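Long-range contacts in NADPH-flavin oxidoreductase (Vibrio harveyi, PDB 1BKJ), which catalyses the NADPH-dependent reduction of FMN to FMNH2 and so supplies reduced flavin to luciferase in bioluminescence: residues A[26-30]-A[118-124]; A[43-47]-A[83-87]; A[80-84]-A[100-105]; A[189-193]-A[210-214]. All blocks are in the same frame, centred on the assembly; numbering follows the deposited sequence.

Contact 1: A[26-30]-A[118-124]; sequences QRQTI and AAESMGL
Met122 (m, t, chi3 133°) lays its thioether against the Gln26, Thr29 and Ile30 face of helix 24-35: its CE sits 3.9 Å from both Gln26 CG and Thr29 CG2, while its SD lies 4.4 Å from Ile30 CG1. Residues 26-30 are helical throughout, and 118-124 runs from the last turn of helix 98-121 into the loop after it; the backbones come nearest at Ile30 and Ala118, CA to CA 5.6 Å. Ile30 (m, t) touches four residues, with CD1 4.0 Å from Ala119 CB and 3.9 Å from Leu124 CD1, and its CA 4.3 Å from Ala118 CB. Gly123 is the first residue to leave helical angles (phi 91°), with Leu124 N bonding Ala119 O and Gly123 N bonding Glu120 O, both at 3.1 Å; this turn brings Leu124 back toward Ile30. Leu157 of the sheet lies against Ile30 and Ala119, and Ile5 of the second subunit packs on Thr29 and Met122. This is apolar helix-helix packing at a helix end closed by a Schellman motif.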
loop_
_atom_site.group_PDB
_atom_site.type_symbol
_atom_site.label_atom_id
_atom_site.label_comp_id
_atom_site.label_asym_id
_atom_site.label_seq_id
_atom_site.Cartn_x
_atom_site.Cartn_y
_atom_site.Cartn_z
ATOM N N GLN A 26 22.246 -7.959 2.866
ATOM C CA GLN A 26 20.858 -8.094 3.300
ATOM C C GLN A 26 20.072 -6.821 3.012
ATOM O O GLN A 26 18.937 -6.897 2.563
ATOM C CB GLN A 26 20.763 -8.390 4.787
ATOM C CG GLN A 26 21.154 -9.780 5.228
ATOM C CD GLN A 26 21.042 -9.906 6.735
ATOM O OE1 GLN A 26 21.473 -9.015 7.480
ATOM N NE2 GLN A 26 20.436 -10.994 7.194
ATOM N N ARG A 27 20.699 -5.664 3.220
ATOM C CA ARG A 27 20.048 -4.381 2.971
ATOM C C ARG A 27 19.793 -4.154 1.488
ATOM O O ARG A 27 18.705 -3.694 1.120
ATOM C CB ARG A 27 20.862 -3.224 3.535
ATOM C CG ARG A 27 20.139 -1.874 3.474
ATOM C CD ARG A 27 21.044 -0.724 3.831
ATOM N NE ARG A 27 22.107 -0.496 2.850
ATOM C CZ ARG A 27 23.401 -0.752 3.048
ATOM N NH1 ARG A 27 23.815 -1.255 4.206
ATOM N NH2 ARG A 27 24.280 -0.517 2.078
ATOM N N GLN A 28 20.767 -4.530 0.652
ATOM C CA GLN A 28 20.672 -4.395 -0.802
ATOM C C GLN A 28 19.572 -5.314 -1.341
ATOM O O GLN A 28 18.834 -4.919 -2.229
ATOM C CB GLN A 28 22.026 -4.674 -1.467
ATOM N N THR A 29 19.395 -6.473 -0.707
ATOM C CA THR A 29 18.361 -7.440 -1.076
ATOM C C THR A 29 16.946 -6.957 -0.666
ATOM O O THR A 29 15.984 -7.132 -1.430
ATOM C CB THR A 29 18.707 -8.820 -0.491
ATOM O OG1 THR A 29 19.910 -9.294 -1.115
ATOM C CG2 THR A 29 17.605 -9.832 -0.725
ATOM N N ILE A 30 16.838 -6.307 0.499
ATOM C CA ILE A 30 15.568 -5.759 1.001
ATOM C C ILE A 30 15.062 -4.660 0.054
ATOM O O ILE A 30 13.882 -4.638 -0.287
ATOM C CB ILE A 30 15.727 -5.238 2.458
ATOM C CG1 ILE A 30 15.837 -6.435 3.406
ATOM C CG2 ILE A 30 14.546 -4.349 2.898
ATOM C CD1 ILE A 30 16.497 -6.124 4.736
ATOM N N ALA A 118 10.685 -9.410 2.791
ATOM C CA ALA A 118 12.049 -9.840 2.479
ATOM C C ALA A 118 12.841 -9.898 3.795
ATOM O O ALA A 118 13.454 -10.916 4.101
ATOM C CB ALA A 118 12.711 -8.873 1.522
ATOM N N ALA A 119 12.707 -8.857 4.618
ATOM C CA ALA A 119 13.392 -8.791 5.914
ATOM C C ALA A 119 12.972 -9.926 6.858
ATOM O O ALA A 119 13.824 -10.628 7.380
ATOM C CB ALA A 119 13.173 -7.428 6.576
ATOM N N GLU A 120 11.666 -10.151 6.990
ATOM C CA GLU A 120 11.113 -11.206 7.845
ATOM C C GLU A 120 11.545 -12.615 7.416
ATOM O O GLU A 120 11.818 -13.457 8.266
ATOM C CB GLU A 120 9.584 -11.099 7.917
ATOM C CG GLU A 120 9.113 -9.869 8.703
ATOM C CD GLU A 120 7.599 -9.642 8.696
ATOM O OE1 GLU A 120 6.879 -10.142 7.795
ATOM O OE2 GLU A 120 7.128 -8.922 9.594
ATOM N N SER A 121 11.698 -12.826 6.107
ATOM C CA SER A 121 12.123 -14.115 5.569
ATOM C C SER A 121 13.573 -14.454 5.907
ATOM O O SER A 121 13.960 -15.625 5.862
ATOM C CB SER A 121 11.932 -14.151 4.062
ATOM O OG SER A 121 12.921 -13.416 3.369
ATOM N N MET A 122 14.349 -13.416 6.244
ATOM C CA MET A 122 15.764 -13.523 6.622
ATOM C C MET A 122 15.926 -13.622 8.134
ATOM O O MET A 122 17.042 -13.642 8.646
ATOM C CB MET A 122 16.546 -12.307 6.119
ATOM C CG MET A 122 16.583 -12.162 4.609
ATOM S SD MET A 122 17.302 -10.584 4.057
ATOM C CE MET A 122 18.389 -11.215 2.833
ATOM N N GLY A 123 14.811 -13.631 8.854
ATOM C CA GLY A 123 14.864 -13.723 10.303
ATOM C C GLY A 123 14.899 -12.384 11.007
ATOM O O GLY A 123 15.061 -12.338 12.221
ATOM N N LEU A 124 14.774 -11.301 10.243
ATOM C CA LEU A 124 14.762 -9.953 10.809
ATOM C C LEU A 124 13.340 -9.603 11.251
ATOM O O LEU A 124 12.375 -10.301 10.912
ATOM C CB LEU A 124 15.249 -8.924 9.781
ATOM C CG LEU A 124 16.681 -9.051 9.240
ATOM C CD1 LEU A 124 16.903 -8.161 8.042
ATOM C CD2 LEU A 124 17.650 -8.699 10.306
#

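Contact 2: A[43-47]-A[83-87]; sequences LQVVS and YQRHA
Hydrogen bonds dominate, and their acceptors are mostly backbone carbonyls of 43-47, a loop that becomes a strand at Val46. From the first turn of a helix with Tyr83 at its N-cap position, Arg85 and His86 both point toward this loop. Arg85 NH2 donates to Gln44 O at 2.8 Å and to Val46 O at 2.9 Å, both near the guanidinium plane, and NH1 makes a weak bond of 3.0 Å to Ser47 OG, whose stronger partner is Asp82. His86 (chi1 m) donates from NE2 to Leu43 O at 2.7 Å. One water joins the two sides, giving to Gln44 O at 2.8 Å and accepting from Arg85 NE at 2.9 Å. Apolar packing is centred on Val45, with CG1 3.5 Å from Tyr83 CE1, CB over one ring face, and CA 6.1 Å from Tyr83 CA. Gln44 bonds Leu170 of the second subunit. One arginine and one histidine bind the loop leading into strand 46-50, the outermost of the nitroreductase sheet within this chain, close to the FMN-binding Ser39.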
loop_
_atom_site.group_PDB
_atom_site.type_symbol
_atom_site.label_atom_id
_atom_site.label_comp_id
_atom_site.label_asym_id
_atom_site.label_seq_id
_atom_site.Cartn_x
_atom_site.Cartn_y
_atom_site.Cartn_z
ATOM N N LEU A 43 4.994 4.421 -13.184
ATOM C CA LEU A 43 5.345 5.792 -12.829
ATOM C C LEU A 43 6.499 5.891 -11.851
ATOM O O LEU A 43 7.227 6.867 -11.873
ATOM C CB LEU A 43 4.120 6.544 -12.290
ATOM C CG LEU A 43 2.939 6.876 -13.223
ATOM C CD1 LEU A 43 1.693 7.253 -12.431
ATOM C CD2 LEU A 43 3.325 7.985 -14.178
ATOM N N GLN A 44 6.681 4.842 -11.038
ATOM C CA GLN A 44 7.746 4.743 -10.020
ATOM C C GLN A 44 7.787 6.011 -9.150
ATOM O O GLN A 44 8.724 6.805 -9.206
ATOM C CB GLN A 44 9.081 4.392 -10.688
ATOM C CG GLN A 44 9.021 3.023 -11.348
ATOM C CD GLN A 44 10.299 2.643 -12.030
ATOM O OE1 GLN A 44 11.278 2.285 -11.377
ATOM N NE2 GLN A 44 10.317 2.741 -13.349
ATOM N N VAL A 45 6.728 6.173 -8.357
ATOM C CA VAL A 45 6.512 7.357 -7.520
ATOM C C VAL A 45 6.931 7.317 -6.048
ATOM O O VAL A 45 6.529 8.182 -5.253
ATOM C CB VAL A 45 5.023 7.788 -7.606
ATOM C CG1 VAL A 45 4.672 8.041 -9.015
ATOM C CG2 VAL A 45 4.090 6.715 -7.028
ATOM N N VAL A 46 7.701 6.297 -5.687
ATOM C CA VAL A 46 8.153 6.130 -4.308
ATOM C C VAL A 46 9.650 6.402 -4.146
ATOM O O VAL A 46 10.466 6.034 -5.001
ATOM C CB VAL A 46 7.829 4.698 -3.782
ATOM C CG1 VAL A 46 8.120 4.580 -2.277
ATOM C CG2 VAL A 46 6.368 4.335 -4.077
ATOM N N SER A 47 9.974 7.130 -3.078
ATOM C CA SER A 47 11.356 7.410 -2.709
ATOM C C SER A 47 11.534 6.940 -1.278
ATOM O O SER A 47 10.605 7.039 -0.457
ATOM C CB SER A 47 11.703 8.892 -2.815
ATOM O OG SER A 47 12.148 9.177 -4.122
ATOM N N TYR A 83 7.017 13.018 -6.796
ATOM C CA TYR A 83 6.722 13.439 -8.165
ATOM C C TYR A 83 7.737 14.513 -8.567
ATOM O O TYR A 83 7.604 15.144 -9.617
ATOM C CB TYR A 83 5.293 13.937 -8.328
ATOM C CG TYR A 83 4.268 12.829 -8.317
ATOM C CD1 TYR A 83 3.964 12.113 -9.498
ATOM C CD2 TYR A 83 3.609 12.464 -7.122
ATOM C CE1 TYR A 83 3.030 11.052 -9.486
ATOM C CE2 TYR A 83 2.676 11.399 -7.093
ATOM C CZ TYR A 83 2.394 10.699 -8.272
ATOM O OH TYR A 83 1.532 9.623 -8.225
ATOM N N GLN A 84 8.773 14.702 -7.742
ATOM C CA GLN A 84 9.824 15.656 -8.055
ATOM C C GLN A 84 10.744 15.095 -9.144
ATOM O O GLN A 84 11.276 15.859 -9.944
ATOM C CB GLN A 84 10.620 16.078 -6.809
ATOM C CG GLN A 84 11.699 17.184 -7.058
ATOM C CD GLN A 84 11.171 18.421 -7.779
ATOM O OE1 GLN A 84 11.810 18.917 -8.703
ATOM N NE2 GLN A 84 9.996 18.897 -7.386
ATOM N N ARG A 85 10.897 13.770 -9.199
ATOM C CA ARG A 85 11.705 13.139 -10.251
ATOM C C ARG A 85 11.110 13.481 -11.613
ATOM O O ARG A 85 11.810 13.959 -12.509
ATOM C CB ARG A 85 11.733 11.618 -10.105
ATOM C CG ARG A 85 12.890 11.098 -9.293
ATOM C CD ARG A 85 13.081 9.596 -9.495
ATOM N NE ARG A 85 11.953 8.802 -9.023
ATOM C CZ ARG A 85 11.850 8.258 -7.809
ATOM N NH1 ARG A 85 12.810 8.413 -6.897
ATOM N NH2 ARG A 85 10.791 7.516 -7.520
ATOM N N HIS A 86 9.788 13.368 -11.690
ATOM C CA HIS A 86 9.032 13.636 -12.907
ATOM C C HIS A 86 9.046 15.106 -13.295
ATOM O O HIS A 86 9.213 15.435 -14.479
ATOM C CB HIS A 86 7.597 13.153 -12.735
ATOM C CG HIS A 86 7.502 11.756 -12.209
ATOM N ND1 HIS A 86 7.598 11.467 -10.861
ATOM C CD2 HIS A 86 7.348 10.570 -12.840
ATOM C CE1 HIS A 86 7.506 10.164 -10.688
ATOM N NE2 HIS A 86 7.352 9.595 -11.876
ATOM N N ALA A 87 8.923 15.975 -12.282
ATOM C CA ALA A 87 8.935 17.427 -12.450
ATOM C C ALA A 87 10.305 17.953 -12.896
ATOM O O ALA A 87 10.388 18.987 -13.570
ATOM C CB ALA A 87 8.492 18.107 -11.174
HETATM O O HOH W 1 10.123 8.237 -11.218
#

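Contact 3: A[80-84]-A[100-105]; sequences CIDYQ and LTLIGA
A tyrosine hydroxyl shares a helix carbonyl that is already in use: Tyr83 OH donates to Leu100 O at 2.7 Å, while Gly104 N bonds that same Leu100 O at 3.0 Å inside the helix. Tyr83 (chi1 m, chi2 -84°) presents its ring edge to this oxygen, and its CZ packs 3.6 Å from Leu100 CB, with OH 3.7 Å from Ile103 CG2. Strand 80-82 crosses helix 100-105 at 134° between their N-to-C directions, the axes 8.3 Å apart at closest approach. The closest backbone pair is Ile81 and Gly104, CA to CA 5.0 Å, where Ile81 (m, t) puts CG1 3.9 Å from Gly104 CA; an ideal CB on Gly104 would be only 2.8 Å from Ile81 CG1, a clash. In the alpha+beta nitroreductase fold, the strand belongs to the antiparallel sheet and helix 98-121 packs against it; Ala105 also meets Ala105 of the second subunit. Ile81 CD1 lies 4.1 Å from Thr101 CG2. At the strand's end, Asp82 OD1 accepts from Gln84 N at 2.8 Å, forming an Asx turn that leads into the next helix, and Asp82 OD2 bonds Ser47 OG of the same chain and Tyr181 OH of the second subunit.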
loop_
_atom_site.group_PDB
_atom_site.type_symbol
_atom_site.label_atom_id
_atom_site.label_comp_id
_atom_site.label_asym_id
_atom_site.label_seq_id
_atom_site.Cartn_x
_atom_site.Cartn_y
_atom_site.Cartn_z
ATOM N N CYS A 80 8.369 7.848 1.023
ATOM C CA CYS A 80 7.828 9.113 0.562
ATOM C C CYS A 80 7.230 9.077 -0.834
ATOM O O CYS A 80 7.729 8.365 -1.712
ATOM C CB CYS A 80 8.954 10.171 0.518
ATOM S SG CYS A 80 9.953 10.378 2.002
ATOM N N ILE A 81 6.193 9.901 -1.034
ATOM C CA ILE A 81 5.566 10.094 -2.357
ATOM C C ILE A 81 6.575 11.013 -3.062
ATOM O O ILE A 81 7.091 11.951 -2.442
ATOM C CB ILE A 81 4.197 10.860 -2.291
ATOM C CG1 ILE A 81 3.154 10.050 -1.522
ATOM C CG2 ILE A 81 3.698 11.172 -3.714
ATOM C CD1 ILE A 81 1.861 10.774 -1.250
ATOM N N ASP A 82 6.875 10.733 -4.326
ATOM C CA ASP A 82 7.837 11.543 -5.055
ATOM C C ASP A 82 7.459 11.794 -6.516
ATOM O O ASP A 82 7.580 10.905 -7.358
ATOM C CB ASP A 82 9.220 10.873 -4.985
ATOM C CG ASP A 82 10.361 11.766 -5.487
ATOM O OD1 ASP A 82 10.126 12.824 -6.102
ATOM O OD2 ASP A 82 11.528 11.387 -5.284
ATOM N N TYR A 83 7.017 13.018 -6.796
ATOM C CA TYR A 83 6.722 13.439 -8.165
ATOM C C TYR A 83 7.737 14.513 -8.567
ATOM O O TYR A 83 7.604 15.144 -9.617
ATOM C CB TYR A 83 5.293 13.937 -8.328
ATOM C CG TYR A 83 4.268 12.829 -8.317
ATOM C CD1 TYR A 83 3.964 12.113 -9.498
ATOM C CD2 TYR A 83 3.609 12.464 -7.122
ATOM C CE1 TYR A 83 3.030 11.052 -9.486
ATOM C CE2 TYR A 83 2.676 11.399 -7.093
ATOM C CZ TYR A 83 2.394 10.699 -8.272
ATOM O OH TYR A 83 1.532 9.623 -8.225
ATOM N N GLN A 84 8.773 14.702 -7.742
ATOM C CA GLN A 84 9.824 15.656 -8.055
ATOM C C GLN A 84 10.744 15.095 -9.144
ATOM O O GLN A 84 11.276 15.859 -9.944
ATOM C CB GLN A 84 10.620 16.078 -6.809
ATOM C CG GLN A 84 11.699 17.184 -7.058
ATOM C CD GLN A 84 11.171 18.421 -7.779
ATOM O OE1 GLN A 84 11.810 18.917 -8.703
ATOM N NE2 GLN A 84 9.996 18.897 -7.386
ATOM N N LEU A 100 -3.050 11.293 -7.883
ATOM C CA LEU A 100 -1.613 11.090 -7.776
ATOM C C LEU A 100 -1.125 10.807 -6.348
ATOM O O LEU A 100 -0.193 10.024 -6.150
ATOM C CB LEU A 100 -0.881 12.254 -8.454
ATOM C CG LEU A 100 -1.210 12.365 -9.952
ATOM C CD1 LEU A 100 -0.450 13.502 -10.552
ATOM C CD2 LEU A 100 -0.922 11.072 -10.711
ATOM N N THR A 101 -1.820 11.384 -5.367
ATOM C CA THR A 101 -1.526 11.159 -3.951
ATOM C C THR A 101 -2.047 9.754 -3.580
ATOM O O THR A 101 -1.393 9.043 -2.811
ATOM C CB THR A 101 -2.119 12.300 -3.057
ATOM O OG1 THR A 101 -1.368 13.502 -3.288
ATOM C CG2 THR A 101 -2.059 11.963 -1.561
ATOM N N LEU A 102 -3.178 9.338 -4.176
ATOM C CA LEU A 102 -3.734 8.006 -3.935
ATOM C C LEU A 102 -2.790 6.957 -4.478
ATOM O O LEU A 102 -2.563 5.946 -3.818
ATOM C CB LEU A 102 -5.092 7.793 -4.601
ATOM C CG LEU A 102 -6.383 8.371 -4.038
ATOM C CD1 LEU A 102 -7.543 7.614 -4.694
ATOM C CD2 LEU A 102 -6.442 8.214 -2.508
ATOM N N ILE A 103 -2.218 7.221 -5.662
ATOM C CA ILE A 103 -1.253 6.309 -6.302
ATOM C C ILE A 103 -0.005 6.240 -5.428
ATOM O O ILE A 103 0.489 5.149 -5.171
ATOM C CB ILE A 103 -0.899 6.745 -7.765
ATOM C CG1 ILE A 103 -2.017 6.302 -8.705
ATOM C CG2 ILE A 103 0.451 6.133 -8.254
ATOM C CD1 ILE A 103 -1.862 6.837 -10.132
ATOM N N GLY A 104 0.454 7.398 -4.945
ATOM C CA GLY A 104 1.616 7.463 -4.073
ATOM C C GLY A 104 1.460 6.644 -2.796
ATOM O O GLY A 104 2.369 5.908 -2.432
ATOM N N ALA A 105 0.289 6.730 -2.164
ATOM C CA ALA A 105 -0.014 5.987 -0.937
ATOM C C ALA A 105 -0.167 4.473 -1.152
ATOM O O ALA A 105 0.389 3.681 -0.387
ATOM C CB ALA A 105 -1.251 6.562 -0.274
#

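Contact 4: A[189-193]-A[210-214]; sequences IQSYD and STWSQ
A side chain of helix 186-199 binds the N-terminal turn of helix 212-220, whose N-cap position is Thr211: the carboxylate of Asp193 (chi1 m) reaches the first turn, where backbone NH groups lack helical partners. Both its oxygens accept across the gap: OD1 takes Ser213 N at 3.1 Å, and OD2 takes Ser213 OG (chi1 p) at 2.7 Å. Thr211 OG1 accepts weakly from Gln214 N at 3.5 Å. A water accepts from Trp212 N at 2.9 Å and donates to Asp193 O at 2.9 Å. The backbones come closest at Asp193 and Trp212, CA to CA 5.6 Å. The aromatics form a T-shaped pair, the Tyr192 edge against the Trp212 face, centroids 5.1 Å apart and planes at 76°. Tyr192 OH bonds Pro168 O, of the FMN-binding residues, and Gln44 NE2 of the second subunit, and Trp212 NE1 bonds Met42 O of that subunit. Ile189 CG2 packs 3.8 Å from Ser213 CB.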
loop_
_atom_site.group_PDB
_atom_site.type_symbol
_atom_site.label_atom_id
_atom_site.label_comp_id
_atom_site.label_asym_id
_atom_site.label_seq_id
_atom_site.Cartn_x
_atom_site.Cartn_y
_atom_site.Cartn_z
ATOM N N ILE A 189 -18.701 -8.613 15.737
ATOM C CA ILE A 189 -17.848 -7.622 16.379
ATOM C C ILE A 189 -17.702 -7.980 17.866
ATOM O O ILE A 189 -16.609 -7.856 18.420
ATOM C CB ILE A 189 -18.418 -6.182 16.180
ATOM C CG1 ILE A 189 -18.437 -5.816 14.686
ATOM C CG2 ILE A 189 -17.627 -5.146 16.966
ATOM C CD1 ILE A 189 -17.081 -5.884 13.947
ATOM N N GLN A 190 -18.784 -8.495 18.471
ATOM C CA GLN A 190 -18.812 -8.908 19.886
ATOM C C GLN A 190 -17.941 -10.147 20.127
ATOM O O GLN A 190 -17.268 -10.241 21.156
ATOM C CB GLN A 190 -20.257 -9.158 20.355
ATOM N N SER A 191 -17.909 -11.048 19.141
ATOM C CA SER A 191 -17.102 -12.270 19.183
ATOM C C SER A 191 -15.628 -11.938 19.022
ATOM O O SER A 191 -14.782 -12.553 19.668
ATOM C CB SER A 191 -17.515 -13.227 18.080
ATOM O OG SER A 191 -18.877 -13.582 18.230
ATOM N N TYR A 192 -15.339 -10.955 18.162
ATOM C CA TYR A 192 -13.974 -10.490 17.921
ATOM C C TYR A 192 -13.428 -9.761 19.158
ATOM O O TYR A 192 -12.254 -9.929 19.504
ATOM C CB TYR A 192 -13.890 -9.595 16.671
ATOM C CG TYR A 192 -12.479 -9.161 16.335
ATOM C CD1 TYR A 192 -11.446 -10.109 16.158
ATOM C CD2 TYR A 192 -12.146 -7.800 16.266
ATOM C CE1 TYR A 192 -10.102 -9.693 15.933
ATOM C CE2 TYR A 192 -10.819 -7.382 16.030
ATOM C CZ TYR A 192 -9.804 -8.324 15.871
ATOM O OH TYR A 192 -8.506 -7.892 15.682
ATOM N N ASP A 193 -14.287 -8.978 19.815
ATOM C CA ASP A 193 -13.930 -8.257 21.038
ATOM C C ASP A 193 -13.554 -9.235 22.157
ATOM O O ASP A 193 -12.630 -8.965 22.936
ATOM C CB ASP A 193 -15.092 -7.381 21.518
ATOM C CG ASP A 193 -15.132 -6.003 20.855
ATOM O OD1 ASP A 193 -14.154 -5.592 20.191
ATOM O OD2 ASP A 193 -16.157 -5.306 21.040
ATOM N N SER A 210 -10.975 -1.884 28.420
ATOM C CA SER A 210 -11.526 -1.398 27.154
ATOM C C SER A 210 -11.348 -2.389 25.982
ATOM O O SER A 210 -10.240 -2.871 25.713
ATOM C CB SER A 210 -10.906 -0.042 26.801
ATOM O OG SER A 210 -11.607 0.590 25.736
ATOM N N THR A 211 -12.451 -2.648 25.276
ATOM C CA THR A 211 -12.490 -3.571 24.130
ATOM C C THR A 211 -11.962 -2.958 22.808
ATOM O O THR A 211 -11.832 -1.734 22.712
ATOM C CB THR A 211 -13.935 -4.106 23.895
ATOM O OG1 THR A 211 -14.790 -3.036 23.475
ATOM C CG2 THR A 211 -14.506 -4.739 25.167
ATOM N N TRP A 212 -11.698 -3.801 21.798
ATOM C CA TRP A 212 -11.198 -3.362 20.480
ATOM C C TRP A 212 -12.124 -2.340 19.812
ATOM O O TRP A 212 -11.658 -1.290 19.369
ATOM C CB TRP A 212 -10.973 -4.557 19.522
ATOM C CG TRP A 212 -10.569 -4.148 18.078
ATOM C CD1 TRP A 212 -9.328 -3.765 17.655
ATOM C CD2 TRP A 212 -11.440 -4.008 16.940
ATOM N NE1 TRP A 212 -9.369 -3.381 16.334
ATOM C CE2 TRP A 212 -10.646 -3.517 15.863
ATOM C CE3 TRP A 212 -12.818 -4.238 16.716
ATOM C CZ2 TRP A 212 -11.180 -3.255 14.581
ATOM C CZ3 TRP A 212 -13.362 -3.975 15.434
ATOM C CH2 TRP A 212 -12.534 -3.486 14.384
ATOM N N SER A 213 -13.415 -2.666 19.720
ATOM C CA SER A 213 -14.395 -1.781 19.095
ATOM C C SER A 213 -14.553 -0.461 19.810
ATOM O O SER A 213 -14.706 0.565 19.153
ATOM C CB SER A 213 -15.751 -2.477 18.912
ATOM O OG SER A 213 -16.366 -2.794 20.145
ATOM N N GLN A 214 -14.427 -0.480 21.139
ATOM C CA GLN A 214 -14.536 0.733 21.949
ATOM C C GLN A 214 -13.273 1.585 21.807
ATOM O O GLN A 214 -13.362 2.813 21.818
ATOM C CB GLN A 214 -14.806 0.402 23.421
HETATM O O HOH W 2 -11.177 -6.463 22.949
#

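Contacts 2 and 3 form one buried region: they share Tyr83 and Gln84, use neighbouring strands, and meet where Ser47 OG lies 2.6 Å from Asp82 OD2. Contacts 1 and 3 both use helix 98-121, at its end and near its start. Contact 1 is partly buried and held across its segments by carbon and sulfur packing alone; contact 2 is rich in bonds to carbonyls, and contact 3 relies on one hydroxyl and a glycine. Contact 4, buried although Thr211 is exposed, lies across the chain's centre from contacts 2 and 3 and combines a carboxylate with an aromatic pair. All four touch the second subunit: Gln44 of contact 2 bonds Tyr192 of contact 4 in the other chain.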